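Local coordinates for protein 7,8-dihydro-6-hydroxymethylpterin pyrophosphokinase-dihydropteroate synthase (Plasmodium falciparum, PDB 6JWS) that probably catalyses two successive steps of folate biosynthesis, pyrophosphorylation of 6-hydroxymethyl-7,8-dihydropterin by ATP and condensation of the resulting diphosphate with 4-aminobenzoate to dihydropteroate, at residues 527-532 against 578-583; 546-551 against 587-592. The protein carries 1 engineered substitution. All coordinates share one frame; numbering follows the deposited sequence.

Contact 1 (527-532 against 578-583); sequences VLMHKR and LGFAKK. With PT1 (pteroic acid), chain I; ACT (acetate ion), chain M.
The phenyl ring of F580 is held between a methionine and the ligand. On one face the methyl CE of M529 sits almost over the ring centre, 3.4 Å from the centroid, a CH-pi contact, with SD obliquely beside it as a Met-aromatic partner. On the opposite face lies C16 of pteroic acid, towards the rim, while the pterin atom C3 meets the ring edge; CZ of F580 comes within 3.3 Å of the bridging N14. The flexible M529 reaches both neighbours because its chain runs out anti and then bends at chi3 (83°), which puts CE on the ring and leaves SD 3.5 Å from pterin N4. K531 CB packs 3.7 Å from F580 CB.

The imidazole of H530 is used at its edges. K582 NZ donates to H530 ND1 at 2.9 Å, only 2° out of the ring plane, and NE2 donates almost straight (172°) to an acetate ion, probably from the crystallisation liquor, that R532 also binds through NE and NH2.

This is the pterin-binding TIM barrel of dihydropteroate synthase: the C-terminal end of strand 525-529 meets the loop after strand 572-575, and N502, D575, K609 and R610 also hydrogen-bond the ligand. G579, with positive phi, passes so close to the ligand carboxylate that a CB would collide with O23. Bent at chi2, the buried K582 chain brings NZ to 2.9 Å from F580 O and to the carbonyls of I576 and G577, which probably stabilises the charge. The small A581 sets CB 3.8 Å from R532 CB.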
loop_
_atom_site.group_PDB
_atom_site.type_symbol
_atom_site.label_atom_id
_atom_site.label_comp_id
_atom_site.label_asym_id
_atom_site.label_seq_id
_atom_site.Cartn_x
_atom_site.Cartn_y
_atom_site.Cartn_z
ATOM N N VAL B 527 27.168 0.665 3.211
ATOM C CA VAL B 527 25.998 1.302 3.773
ATOM C C VAL B 527 26.470 2.487 4.626
ATOM O O VAL B 527 27.324 2.330 5.494
ATOM C CB VAL B 527 25.161 0.283 4.577
ATOM C CG1 VAL B 527 23.846 0.880 5.086
ATOM C CG2 VAL B 527 24.892 -1.003 3.778
ATOM N N LEU B 528 25.916 3.682 4.366
ATOM C CA LEU B 528 26.162 4.836 5.208
ATOM C C LEU B 528 24.917 5.122 6.037
ATOM O O LEU B 528 23.818 5.319 5.494
ATOM C CB LEU B 528 26.502 6.052 4.340
ATOM C CG LEU B 528 27.649 5.875 3.345
ATOM C CD1 LEU B 528 27.701 7.079 2.399
ATOM C CD2 LEU B 528 28.987 5.668 4.072
ATOM N N MET B 529 25.104 5.191 7.353
ATOM C CA MET B 529 23.970 5.425 8.229
ATOM C C MET B 529 24.150 6.747 8.983
ATOM O O MET B 529 25.272 7.102 9.334
ATOM C CB MET B 529 23.820 4.271 9.229
ATOM C CG MET B 529 22.462 4.214 9.889
ATOM S SD MET B 529 22.484 3.170 11.374
ATOM C CE MET B 529 23.116 4.362 12.560
ATOM N N HIS B 530 23.040 7.440 9.254
ATOM C CA HIS B 530 23.011 8.606 10.128
ATOM C C HIS B 530 22.781 8.211 11.590
ATOM O O HIS B 530 21.823 7.511 11.918
ATOM C CB HIS B 530 21.883 9.567 9.738
ATOM C CG HIS B 530 21.808 10.735 10.668
ATOM N ND1 HIS B 530 21.016 10.729 11.802
ATOM C CD2 HIS B 530 22.440 11.937 10.651
ATOM C CE1 HIS B 530 21.154 11.866 12.452
ATOM N NE2 HIS B 530 22.039 12.620 11.778
ATOM N N LYS B 531 23.651 8.709 12.475
ATOM C CA LYS B 531 23.425 8.701 13.916
ATOM C C LYS B 531 24.058 9.965 14.509
ATOM O O LYS B 531 24.734 10.718 13.804
ATOM C CB LYS B 531 23.997 7.426 14.550
ATOM C CG LYS B 531 25.510 7.267 14.484
ATOM C CD LYS B 531 26.077 6.175 15.423
ATOM C CE LYS B 531 27.549 6.328 15.792
ATOM N NZ LYS B 531 28.045 7.740 15.822
ATOM N N ARG B 532 23.762 10.222 15.787
ATOM C CA ARG B 532 24.528 11.131 16.622
ATOM C C ARG B 532 24.837 10.373 17.913
ATOM O O ARG B 532 24.008 9.600 18.388
ATOM C CB ARG B 532 23.696 12.380 16.970
ATOM C CG ARG B 532 23.257 13.253 15.802
ATOM C CD ARG B 532 22.247 14.270 16.327
ATOM N NE ARG B 532 21.951 15.347 15.388
ATOM C CZ ARG B 532 21.076 16.326 15.614
ATOM N NH1 ARG B 532 20.379 16.329 16.744
ATOM N NH2 ARG B 532 20.901 17.284 14.714
ATOM N N LEU B 578 17.078 4.436 12.027
ATOM C CA LEU B 578 15.938 4.478 12.932
ATOM C C LEU B 578 16.399 4.173 14.357
ATOM O O LEU B 578 17.213 3.264 14.575
ATOM C CB LEU B 578 14.881 3.472 12.480
ATOM C CG LEU B 578 14.273 3.742 11.103
ATOM C CD1 LEU B 578 13.483 2.530 10.634
ATOM C CD2 LEU B 578 13.388 4.989 11.119
ATOM N N GLY B 579 15.864 4.933 15.327
ATOM C CA GLY B 579 16.202 4.681 16.726
ATOM C C GLY B 579 17.569 5.257 17.144
ATOM O O GLY B 579 17.937 5.187 18.317
ATOM N N PHE B 580 18.342 5.829 16.212
ATOM C CA PHE B 580 19.663 6.333 16.573
ATOM C C PHE B 580 19.624 7.856 16.680
ATOM O O PHE B 580 19.705 8.568 15.668
ATOM C CB PHE B 580 20.720 5.925 15.544
ATOM C CG PHE B 580 21.197 4.490 15.519
ATOM C CD1 PHE B 580 22.333 4.106 16.217
ATOM C CD2 PHE B 580 20.624 3.565 14.644
ATOM C CE1 PHE B 580 22.850 2.829 16.085
ATOM C CE2 PHE B 580 21.110 2.267 14.547
ATOM C CZ PHE B 580 22.244 1.911 15.245
ATOM N N ALA B 581 19.508 8.348 17.921
ATOM C CA ALA B 581 19.247 9.756 18.180
ATOM C C ALA B 581 17.959 10.204 17.490
ATOM O O ALA B 581 17.914 11.288 16.889
ATOM C CB ALA B 581 20.419 10.645 17.792
ATOM N N LYS B 582 16.910 9.380 17.600
ATOM C CA LYS B 582 15.575 9.822 17.205
ATOM C C LYS B 582 14.582 9.404 18.291
ATOM O O LYS B 582 14.615 8.268 18.742
ATOM C CB LYS B 582 15.171 9.238 15.843
ATOM C CG LYS B 582 15.886 9.813 14.625
ATOM C CD LYS B 582 17.030 8.946 14.150
ATOM C CE LYS B 582 17.982 9.660 13.210
ATOM N NZ LYS B 582 19.134 8.794 12.870
ATOM N N LYS B 583 13.702 10.326 18.710
ATOM C CA LYS B 583 12.522 9.958 19.486
ATOM C C LYS B 583 11.642 9.055 18.618
ATOM O O LYS B 583 11.764 9.046 17.386
ATOM C CB LYS B 583 11.765 11.201 19.970
ATOM C CG LYS B 583 12.539 12.132 20.912
ATOM C CD LYS B 583 12.505 11.674 22.363
ATOM C CE LYS B 583 13.231 12.578 23.342
ATOM N NZ LYS B 583 14.542 12.019 23.764
HETATM C C2 PT1 I . 20.530 -0.040 11.588
HETATM C C3 PT1 I . 21.249 -0.783 12.623
HETATM C C5 PT1 I . 22.577 -1.287 12.259
HETATM N N6 PT1 I . 20.744 -1.017 13.858
HETATM C C7 PT1 I . 22.345 -0.301 10.087
HETATM N N9 PT1 I . 23.056 -1.029 11.008
HETATM C C10 PT1 I . 21.492 -1.694 14.770
HETATM N N11 PT1 I . 22.865 -0.041 8.833
HETATM C C12 PT1 I . 22.763 -2.147 14.438
HETATM C C21 PT1 I . 16.177 1.041 19.531
HETATM O O22 PT1 I . 15.409 0.189 20.056
HETATM O O1 PT1 I . 19.314 0.455 11.853
HETATM N N4 PT1 I . 21.099 0.159 10.380
HETATM N N8 PT1 I . 23.267 -1.953 13.201
HETATM C C13 PT1 I . 20.932 -1.902 16.151
HETATM N N14 PT1 I . 20.921 -0.591 16.857
HETATM C C15 PT1 I . 19.801 -0.185 17.500
HETATM C C16 PT1 I . 19.496 1.190 17.590
HETATM C C17 PT1 I . 18.950 -1.176 18.089
HETATM C C18 PT1 I . 18.311 1.585 18.258
HETATM C C19 PT1 I . 17.778 -0.763 18.772
HETATM C C20 PT1 I . 17.451 0.614 18.836
HETATM O O23 PT1 I . 15.882 2.247 19.577
HETATM C C ACT M . 22.510 16.153 11.861
HETATM O O ACT M . 22.694 15.193 12.666
HETATM O OXT ACT M . 22.111 17.285 12.192
HETATM C CH3 ACT M . 22.720 15.912 10.365
#

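Contact 2 (546-551 against 587-592); sequences NLVYDI and SIKLLQ
L590 carries the tight part of this helix-to-helix contact. Its chi1 of -73° sets CG anti to the carbonyl carbon, and from there CD2 reaches into the first turn of helix 547-564. CD1 of I551 is the nearest partner, 3.7 Å from L590 CD2, and the two side chains cross at about a right angle. L547 crosses L590 in the same way, its CG 4.0 Å from that same CD2 methyl. V548 contributes more loosely, CG2 standing 4.4 Å from L590 CD2. Branched aliphatic groups suit this place, since one leucine methyl can touch several neighbours without any polar atom needing a partner; no hydrogen bond links the two segments.

The outer side is looser. L547, with CG anti to the backbone N, turns CD2 towards the exposed K589 and meets its CB at 3.9 Å, the two side chains sliding past each other in opposite directions. A lysine fits such a border: its first methylenes cover the leucine, while the chain bends at chi2 and chi4 on the way to its charged end. At the start of the helix, N546 occupies the N-cap position, and N546 N hydrogen-bonds D550 OD2 (2.7 Å). On helix 584-592, NE2 of Q592 donates to the carbonyls of I703 and Q705 of the second subunit.

The short helical segments cross at -75° with their axes 10.2 Å apart, joining two helices of the outer layer of the TIM barrel, which lie on consecutive beta-alpha units.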
loop_
_atom_site.group_PDB
_atom_site.type_symbol
_atom_site.label_atom_id
_atom_site.label_comp_id
_atom_site.label_asym_id
_atom_site.label_seq_id
_atom_site.Cartn_x
_atom_site.Cartn_y
_atom_site.Cartn_z
ATOM N N ASN B 546 15.560 20.489 10.775
ATOM C CA ASN B 546 14.587 19.905 9.869
ATOM C C ASN B 546 14.868 18.408 9.772
ATOM O O ASN B 546 15.696 17.993 8.977
ATOM C CB ASN B 546 14.678 20.569 8.492
ATOM C CG ASN B 546 13.540 20.157 7.585
ATOM O OD1 ASN B 546 12.987 19.058 7.718
ATOM N ND2 ASN B 546 13.181 21.030 6.657
ATOM N N LEU B 547 14.211 17.603 10.605
ATOM C CA LEU B 547 14.598 16.212 10.791
ATOM C C LEU B 547 14.811 15.506 9.449
ATOM O O LEU B 547 15.859 14.910 9.200
ATOM C CB LEU B 547 13.531 15.515 11.649
ATOM C CG LEU B 547 13.559 13.980 11.629
ATOM C CD1 LEU B 547 14.604 13.443 12.610
ATOM C CD2 LEU B 547 12.188 13.427 11.977
ATOM N N VAL B 548 13.823 15.598 8.557
ATOM C CA VAL B 548 13.836 14.777 7.371
ATOM C C VAL B 548 14.987 15.165 6.447
ATOM O O VAL B 548 15.702 14.297 5.930
ATOM C CB VAL B 548 12.449 14.754 6.698
ATOM C CG1 VAL B 548 12.543 14.256 5.260
ATOM C CG2 VAL B 548 11.497 13.871 7.515
ATOM N N TYR B 549 15.152 16.475 6.248
ATOM C CA TYR B 549 16.106 17.006 5.286
ATOM C C TYR B 549 17.524 17.095 5.856
ATOM O O TYR B 549 18.491 16.949 5.095
ATOM C CB TYR B 549 15.548 18.282 4.643
ATOM C CG TYR B 549 14.371 17.952 3.756
ATOM C CD1 TYR B 549 14.570 17.445 2.477
ATOM C CD2 TYR B 549 13.074 18.051 4.230
ATOM C CE1 TYR B 549 13.496 17.091 1.675
ATOM C CE2 TYR B 549 11.987 17.702 3.439
ATOM C CZ TYR B 549 12.206 17.220 2.161
ATOM O OH TYR B 549 11.145 16.885 1.364
ATOM N N ASP B 550 17.650 17.288 7.177
ATOM C CA ASP B 550 18.969 17.283 7.804
ATOM C C ASP B 550 19.669 15.934 7.577
ATOM O O ASP B 550 20.832 15.903 7.176
ATOM C CB ASP B 550 18.900 17.644 9.295
ATOM C CG ASP B 550 18.440 19.079 9.562
ATOM O OD1 ASP B 550 18.455 19.907 8.598
ATOM O OD2 ASP B 550 18.039 19.365 10.728
ATOM N N ILE B 551 18.931 14.829 7.789
ATOM C CA ILE B 551 19.461 13.478 7.654
ATOM C C ILE B 551 19.766 13.170 6.186
ATOM O O ILE B 551 20.871 12.751 5.866
ATOM C CB ILE B 551 18.516 12.471 8.349
ATOM C CG1 ILE B 551 18.638 12.574 9.879
ATOM C CG2 ILE B 551 18.741 11.053 7.859
ATOM C CD1 ILE B 551 17.423 12.081 10.622
ATOM N N SER B 587 11.379 8.625 14.568
ATOM C CA SER B 587 11.552 7.391 13.818
ATOM C C SER B 587 10.360 7.198 12.879
ATOM O O SER B 587 10.544 6.958 11.688
ATOM C CB SER B 587 11.735 6.199 14.748
ATOM O OG SER B 587 13.025 6.215 15.329
ATOM N N ILE B 588 9.143 7.409 13.394
ATOM C CA ILE B 588 7.936 7.269 12.584
ATOM C C ILE B 588 7.940 8.299 11.460
ATOM O O ILE B 588 7.611 7.994 10.309
ATOM C CB ILE B 588 6.661 7.345 13.455
ATOM C CG1 ILE B 588 6.485 6.055 14.258
ATOM C CG2 ILE B 588 5.444 7.598 12.589
ATOM C CD1 ILE B 588 5.885 6.254 15.658
ATOM N N LYS B 589 8.343 9.526 11.804
ATOM C CA LYS B 589 8.307 10.594 10.827
ATOM C C LYS B 589 9.269 10.302 9.683
ATOM O O LYS B 589 8.937 10.565 8.532
ATOM C CB LYS B 589 8.630 11.959 11.436
ATOM C CG LYS B 589 8.462 13.123 10.453
ATOM C CD LYS B 589 7.992 14.371 11.148
ATOM C CE LYS B 589 8.274 15.630 10.354
ATOM N NZ LYS B 589 7.411 15.709 9.149
ATOM N N LEU B 590 10.448 9.753 10.003
ATOM C CA LEU B 590 11.380 9.392 8.952
ATOM C C LEU B 590 10.744 8.370 8.004
ATOM O O LEU B 590 10.933 8.478 6.801
ATOM C CB LEU B 590 12.681 8.857 9.576
ATOM C CG LEU B 590 13.567 9.929 10.218
ATOM C CD1 LEU B 590 14.627 9.298 11.092
ATOM C CD2 LEU B 590 14.202 10.841 9.166
ATOM N N LEU B 591 10.031 7.371 8.556
ATOM C CA LEU B 591 9.301 6.372 7.769
ATOM C C LEU B 591 8.204 7.037 6.934
ATOM O O LEU B 591 8.066 6.731 5.754
ATOM C CB LEU B 591 8.710 5.287 8.683
ATOM C CG LEU B 591 9.718 4.305 9.282
ATOM C CD1 LEU B 591 9.032 3.428 10.320
ATOM C CD2 LEU B 591 10.309 3.422 8.197
ATOM N N GLN B 592 7.465 7.982 7.535
ATOM C CA GLN B 592 6.382 8.633 6.802
ATOM C C GLN B 592 6.938 9.363 5.580
ATOM O O GLN B 592 6.239 9.492 4.575
ATOM C CB GLN B 592 5.615 9.633 7.667
ATOM C CG GLN B 592 4.841 8.958 8.785
ATOM C CD GLN B 592 4.197 9.964 9.711
ATOM O OE1 GLN B 592 4.669 11.083 9.846
ATOM N NE2 GLN B 592 3.111 9.575 10.363
#

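The two contacts lie about 10 Å apart, centre to centre, and both bring together the same two regions of the barrel: the chain from strand 525-529 into helix 547-564, and the chain from strand 572-575 into helix 584-592. Contact 1 lies at the ligand-binding end, mostly buried, with K531 and R532 at its partly exposed margin, and combines CH-pi and Met-aromatic packing on F580 with buried hydrogen bonds of K582; contact 2 lies in the helical layer and relies on aliphatic packing, buried at its centre but exposed at K589. I551 joins them, packing on both H530 and K582, and S587 OG probably accepts a hydrogen bond from G579 N, tying the pocket loop to its following helix.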